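Local coordinates for ACT domain protein (Streptococcus pneumoniae, PDB 1ZPV) that is of unknown function but, as an ACT domain protein of the UPF0237 family, forms a homodimer and may bind a small regulatory ligand, at the interface of chains A and B and the interface of chains A and C. Sequence-based numbering; all coordinates share one arbitrary frame. Chains: chain A/B/C, ACT domain protein.

Contact 1: the interface of chains A and B. Residues chain A 5, 7, 34-35, 49-50; chain B 41-42, 44.
The side-chain amine NZ of A:Lys5 reaches tip to tip with the carboxylate of B:Asp42, 2.6 Å from OD2, a hydrogen bond and salt bridge in one. NZ comes on the syn side of OD2, 24° out of the carboxylate plane. An extended A:Lys5 chain, with CG anti to its backbone N (chi1 177°), carries the amine across. The other oxygen, OD1 of B:Asp42, lies 2.6 Å from water 1, which also meets the backbone O of A:Asp34 at 2.9 Å, so both carboxylate oxygens are tied to chain A. A second direct bond runs the opposite way: the backbone N of B:Asp42 donates to OD2 of A:Asp35 at 2.9 Å, almost straight (173° at H) and on the anti lone pair. A:Lys5 may offset the charge of B:Asp42, which has the carboxylates of A:Asp34 and A:Asp35 nearby. Apolar packing fills the space between: CG2 of A:Val50 lies 3.7 Å from CD2 of B:Leu41, the two side chains running antiparallel alongside each other. CG2 of A:Val50 is also 3.8 Å from CD2 of B:Tyr44, whose phenol OH approaches CD of A:Lys5 at 3.4 Å. A:Ile7 CD1 lies over one face of that ring, toward its rim. B:Asp42 occupies the hairpin turn between strands 35-41 and 44-53 of chain B, facing chain A strands 4-12, 32-41 and 44-53.

Contact 2: the interface of chains A and C. Residues chain A 33-36; chain C 19-20, 23.
In the ACT domain, a βαββαβ fold, the first helix, 18-28, follows strand 4-12; here the first turns of that helix in chain C lie against the start of strand 32-41 in chain A, in a pairing that may be a crystal contact. C:Val19 points its branched side chain at the strand backbone: CB is 3.5 Å from the carbonyl O of A:Asp34, and CG1, anti to the backbone N, faces the carbonyl O of A:Ile33. CG1 also packs 4.0 Å from CG2 of A:Ile33, the two side chains crossing obliquely, and lies beside CA of A:Asp35. The methyl CB of C:Ala20 sits 3.4 Å from O of A:Ile33. The N-H of C:Ala20 points away from that carbonyl and goes to water 3, at 2.8 Å from N, which in turn meets the backbone O of A:Asp34. This water thus joins a helix N-H in the first turn to a strand carbonyl. C:Ser23 makes a second bridge. Its OG, placed between the backbone N and the carbonyl carbon (chi1 65°), turns back along the helix and donates to O of C:Val19 at 2.7 Å. With that donor spent, OG would accept from water 2, which is 2.7 Å away. The backbone N of A:Ile33 reaches the same water in an almost straight line, 176° at H. Within chain A, the carboxylate OD1 of A:Asp35 accepts from the backbone N of A:Ile36 at 2.8 Å, in a bent bond (136° at H) that may restrain the carboxylate.

Contact 1: the interface of chains A and B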
ATOM      1  N   LYS A   5      -0.312  -1.983  15.135  1.00 21.89           N
ATOM      2  CA  LYS A   5      -0.863  -1.942  13.771  1.00 20.71           C
ATOM      3  C   LYS A   5      -0.644  -0.550  13.197  1.00 19.51           C
ATOM      4  O   LYS A   5      -0.655   0.440  13.930  1.00 19.13           O
ATOM      5  CB  LYS A   5      -2.353  -2.322  13.777  1.00 20.85           C
ATOM      6  CG  LYS A   5      -3.098  -2.268  12.436  1.00 21.90           C
ATOM      7  CD  LYS A   5      -4.532  -2.804  12.689  1.00 25.80           C
ATOM      8  CE  LYS A   5      -5.063  -3.452  11.453  1.00 25.65           C
ATOM      9  NZ  LYS A   5      -6.279  -4.311  11.671  1.00 29.84           N
ATOM     10  N   ILE A   7      -0.596   2.012   9.236  1.00 18.52           N
ATOM     11  CA  ILE A   7      -0.888   2.180   7.830  1.00 19.99           C
ATOM     12  C   ILE A   7       0.287   2.866   7.194  1.00 20.86           C
ATOM     13  O   ILE A   7       0.739   3.933   7.677  1.00 21.18           O
ATOM     14  CB  ILE A   7      -2.132   3.062   7.570  1.00 18.76           C
ATOM     15  CG1 ILE A   7      -3.376   2.536   8.307  1.00 20.74           C
ATOM     16  CG2 ILE A   7      -2.391   3.142   6.062  1.00 19.61           C
ATOM     17  CD1 ILE A   7      -3.563   3.035   9.755  1.00 24.14           C
ATOM     18  N   ASP A  34      -1.127  -7.049   6.487  1.00 17.34           N
ATOM     19  CA  ASP A  34      -2.524  -7.468   6.608  1.00 18.20           C
ATOM     20  C   ASP A  34      -3.325  -7.161   5.325  1.00 17.28           C
ATOM     21  O   ASP A  34      -4.245  -7.883   4.960  1.00 17.99           O
ATOM     22  CB  ASP A  34      -3.133  -6.746   7.800  1.00 17.68           C
ATOM     23  CG  ASP A  34      -2.528  -7.221   9.102  1.00 20.71           C
ATOM     24  OD1 ASP A  34      -2.634  -8.429   9.374  1.00 22.27           O
ATOM     25  OD2 ASP A  34      -1.924  -6.406   9.814  1.00 22.47           O
ATOM     26  N   ASP A  35      -2.975  -6.070   4.660  1.00 18.54           N
ATOM     27  CA  ASP A  35      -3.576  -5.732   3.345  1.00 19.53           C
ATOM     28  C   ASP A  35      -2.635  -4.802   2.608  1.00 19.75           C
ATOM     29  O   ASP A  35      -1.805  -4.100   3.217  1.00 20.07           O
ATOM     30  CB  ASP A  35      -4.978  -5.089   3.498  1.00 19.25           C
ATOM     31  CG  ASP A  35      -5.881  -5.302   2.255  1.00 22.45           C
ATOM     32  OD1 ASP A  35      -5.380  -5.803   1.222  1.00 22.11           O
ATOM     33  OD2 ASP A  35      -7.101  -4.993   2.334  1.00 22.75           O
ATOM     34  N   ALA A  49      -0.196   0.038   2.541  1.00 23.89           N
ATOM     35  CA  ALA A  49      -0.215  -1.283   3.210  1.00 22.21           C
ATOM     36  C   ALA A  49      -0.632  -1.111   4.673  1.00 21.18           C
ATOM     37  O   ALA A  49      -0.286  -0.114   5.293  1.00 20.75           O
ATOM     38  CB  ALA A  49       1.169  -1.921   3.130  1.00 22.23           C
ATOM     39  N   VAL A  50      -1.445  -2.017   5.186  1.00 19.15           N
ATOM     40  CA  VAL A  50      -1.725  -2.062   6.610  1.00 18.89           C
ATOM     41  C   VAL A  50      -0.826  -3.195   7.109  1.00 19.06           C
ATOM     42  O   VAL A  50      -0.792  -4.288   6.508  1.00 18.26           O
ATOM     43  CB  VAL A  50      -3.213  -2.361   6.905  1.00 18.47           C
ATOM     44  CG1 VAL A  50      -3.464  -2.703   8.406  1.00 16.57           C
ATOM     45  CG2 VAL A  50      -4.070  -1.202   6.498  1.00 19.61           C
TER
ATOM     46  N   LEU B  41      -9.053  -0.971   2.787  1.00 20.87           N
ATOM     47  CA  LEU B  41      -7.740  -1.556   3.002  1.00 19.99           C
ATOM     48  C   LEU B  41      -7.781  -2.067   4.431  1.00 19.80           C
ATOM     49  O   LEU B  41      -7.847  -1.265   5.370  1.00 19.29           O
ATOM     50  CB  LEU B  41      -6.636  -0.496   2.827  1.00 20.23           C
ATOM     51  CG  LEU B  41      -5.172  -0.916   2.834  1.00 17.46           C
ATOM     52  CD1 LEU B  41      -4.806  -1.637   1.576  1.00 19.33           C
ATOM     53  CD2 LEU B  41      -4.247   0.309   3.107  1.00 19.62           C
ATOM     54  N   ASP B  42      -7.777  -3.392   4.603  1.00 19.69           N
ATOM     55  CA  ASP B  42      -8.018  -3.997   5.938  1.00 19.80           C
ATOM     56  C   ASP B  42      -9.315  -3.363   6.521  1.00 20.19           C
ATOM     57  O   ASP B  42     -10.340  -3.368   5.853  1.00 21.48           O
ATOM     58  CB  ASP B  42      -6.767  -3.853   6.838  1.00 18.80           C
ATOM     59  CG  ASP B  42      -6.847  -4.686   8.127  1.00 20.55           C
ATOM     60  OD1 ASP B  42      -6.721  -5.920   8.067  1.00 18.47           O
ATOM     61  OD2 ASP B  42      -7.043  -4.105   9.210  1.00 20.39           O
ATOM     62  N   TYR B  44      -9.967  -0.230   7.124  1.00 20.13           N
ATOM     63  CA  TYR B  44      -9.922   1.227   6.875  1.00 19.80           C
ATOM     64  C   TYR B  44     -10.439   1.590   5.480  1.00 19.55           C
ATOM     65  O   TYR B  44     -10.401   0.772   4.567  1.00 19.08           O
ATOM     66  CB  TYR B  44      -8.469   1.731   7.054  1.00 18.89           C
ATOM     67  CG  TYR B  44      -7.900   1.314   8.379  1.00 20.39           C
ATOM     68  CD1 TYR B  44      -8.287   1.929   9.557  1.00 22.83           C
ATOM     69  CD2 TYR B  44      -7.011   0.245   8.454  1.00 23.50           C
ATOM     70  CE1 TYR B  44      -7.786   1.498  10.783  1.00 24.06           C
ATOM     71  CE2 TYR B  44      -6.514  -0.181   9.639  1.00 26.07           C
ATOM     72  CZ  TYR B  44      -6.892   0.441  10.797  1.00 25.94           C
ATOM     73  OH  TYR B  44      -6.360  -0.041  11.943  1.00 25.72           O
TER
HETATM   74  O   HOH W   1      -6.878  -7.500   5.994  1.00 24.28           O

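Contact 2: the interface of chains A and C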
ATOM      1  N   ILE A  33       2.022  -8.160   6.706  1.00 18.28           N
ATOM      2  CA  ILE A  33       1.189  -7.358   5.783  1.00 18.48           C
ATOM      3  C   ILE A  33      -0.258  -7.820   5.842  1.00 18.02           C
ATOM      4  O   ILE A  33      -0.590  -8.878   5.321  1.00 19.43           O
ATOM      5  CB  ILE A  33       1.695  -7.453   4.315  1.00 17.92           C
ATOM      6  CG1 ILE A  33       3.094  -6.864   4.178  1.00 19.28           C
ATOM      7  CG2 ILE A  33       0.806  -6.645   3.348  1.00 20.23           C
ATOM      8  CD1 ILE A  33       3.638  -6.946   2.735  1.00 20.95           C
ATOM      9  N   ASP A  34      -1.127  -7.049   6.487  1.00 17.34           N
ATOM     10  CA  ASP A  34      -2.524  -7.468   6.608  1.00 18.20           C
ATOM     11  C   ASP A  34      -3.325  -7.161   5.325  1.00 17.28           C
ATOM     12  O   ASP A  34      -4.245  -7.883   4.960  1.00 17.99           O
ATOM     13  CB  ASP A  34      -3.133  -6.746   7.800  1.00 17.68           C
ATOM     14  CG  ASP A  34      -2.528  -7.221   9.102  1.00 20.71           C
ATOM     15  OD1 ASP A  34      -2.634  -8.429   9.374  1.00 22.27           O
ATOM     16  OD2 ASP A  34      -1.924  -6.406   9.814  1.00 22.47           O
ATOM     17  N   ASP A  35      -2.975  -6.070   4.660  1.00 18.54           N
ATOM     18  CA  ASP A  35      -3.576  -5.732   3.345  1.00 19.53           C
ATOM     19  C   ASP A  35      -2.635  -4.802   2.608  1.00 19.75           C
ATOM     20  O   ASP A  35      -1.805  -4.100   3.217  1.00 20.07           O
ATOM     21  CB  ASP A  35      -4.978  -5.089   3.498  1.00 19.25           C
ATOM     22  CG  ASP A  35      -5.881  -5.302   2.255  1.00 22.45           C
ATOM     23  OD1 ASP A  35      -5.380  -5.803   1.222  1.00 22.11           O
ATOM     24  OD2 ASP A  35      -7.101  -4.993   2.334  1.00 22.75           O
ATOM     25  N   ILE A  36      -2.765  -4.775   1.289  1.00 21.74           N
ATOM     26  CA  ILE A  36      -1.906  -3.938   0.446  1.00 22.47           C
ATOM     27  C   ILE A  36      -2.675  -3.535  -0.813  1.00 23.26           C
ATOM     28  O   ILE A  36      -3.556  -4.251  -1.268  1.00 20.95           O
ATOM     29  CB  ILE A  36      -0.618  -4.674   0.081  1.00 24.33           C
ATOM     30  CG1 ILE A  36       0.351  -3.773  -0.717  1.00 23.53           C
ATOM     31  CG2 ILE A  36      -0.959  -6.035  -0.616  1.00 24.76           C
ATOM     32  CD1 ILE A  36       1.814  -4.026  -0.349  1.00 25.64           C
TER
ATOM     33  N   VAL C  19      -4.094 -12.340   3.085  1.00 18.59           N
ATOM     34  CA  VAL C  19      -2.943 -11.543   2.643  1.00 18.54           C
ATOM     35  C   VAL C  19      -1.707 -11.693   3.565  1.00 17.73           C
ATOM     36  O   VAL C  19      -0.568 -11.843   3.093  1.00 16.30           O
ATOM     37  CB  VAL C  19      -3.323 -10.061   2.433  1.00 19.11           C
ATOM     38  CG1 VAL C  19      -2.084  -9.215   2.184  1.00 19.26           C
ATOM     39  CG2 VAL C  19      -4.300  -9.951   1.258  1.00 19.30           C
ATOM     40  N   ALA C  20      -1.916 -11.669   4.878  1.00 17.03           N
ATOM     41  CA  ALA C  20      -0.798 -11.822   5.815  1.00 18.70           C
ATOM     42  C   ALA C  20      -0.200 -13.215   5.691  1.00 20.02           C
ATOM     43  O   ALA C  20       1.034 -13.383   5.617  1.00 18.89           O
ATOM     44  CB  ALA C  20      -1.252 -11.516   7.277  1.00 17.80           C
ATOM     45  N   SER C  23       1.536 -13.589   2.041  1.00 18.09           N
ATOM     46  CA  SER C  23       2.715 -12.723   1.849  1.00 19.61           C
ATOM     47  C   SER C  23       3.807 -13.109   2.834  1.00 20.11           C
ATOM     48  O   SER C  23       5.005 -13.024   2.539  1.00 21.25           O
ATOM     49  CB  SER C  23       2.350 -11.236   1.995  1.00 18.55           C
ATOM     50  OG  SER C  23       1.936 -10.949   3.328  1.00 20.13           O
TER
HETATM   51  O   HOH W   2       3.261 -10.568   5.693  1.00 17.19           O
HETATM   52  O   HOH W   3      -4.372 -10.737   5.812  1.00 20.51           O

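Contact 1 and contact 2 have C-alpha centres about 7 Å apart and share A:Asp34 and A:Asp35 on strand 32-41, so one short stretch of chain A serves two neighbours. The carbonyl O of A:Asp34 has a bridging water in each contact. A:Asp35 splits its roles: OD2 bonds to chain B in contact 1, while OD1 accepts from the backbone of its own chain, on the side of contact 2. Each interface is two-fold symmetric in the crystal. The protein is a homodimer, but the structure alone does not show which pairing is the biological one; the other may reflect crystal packing.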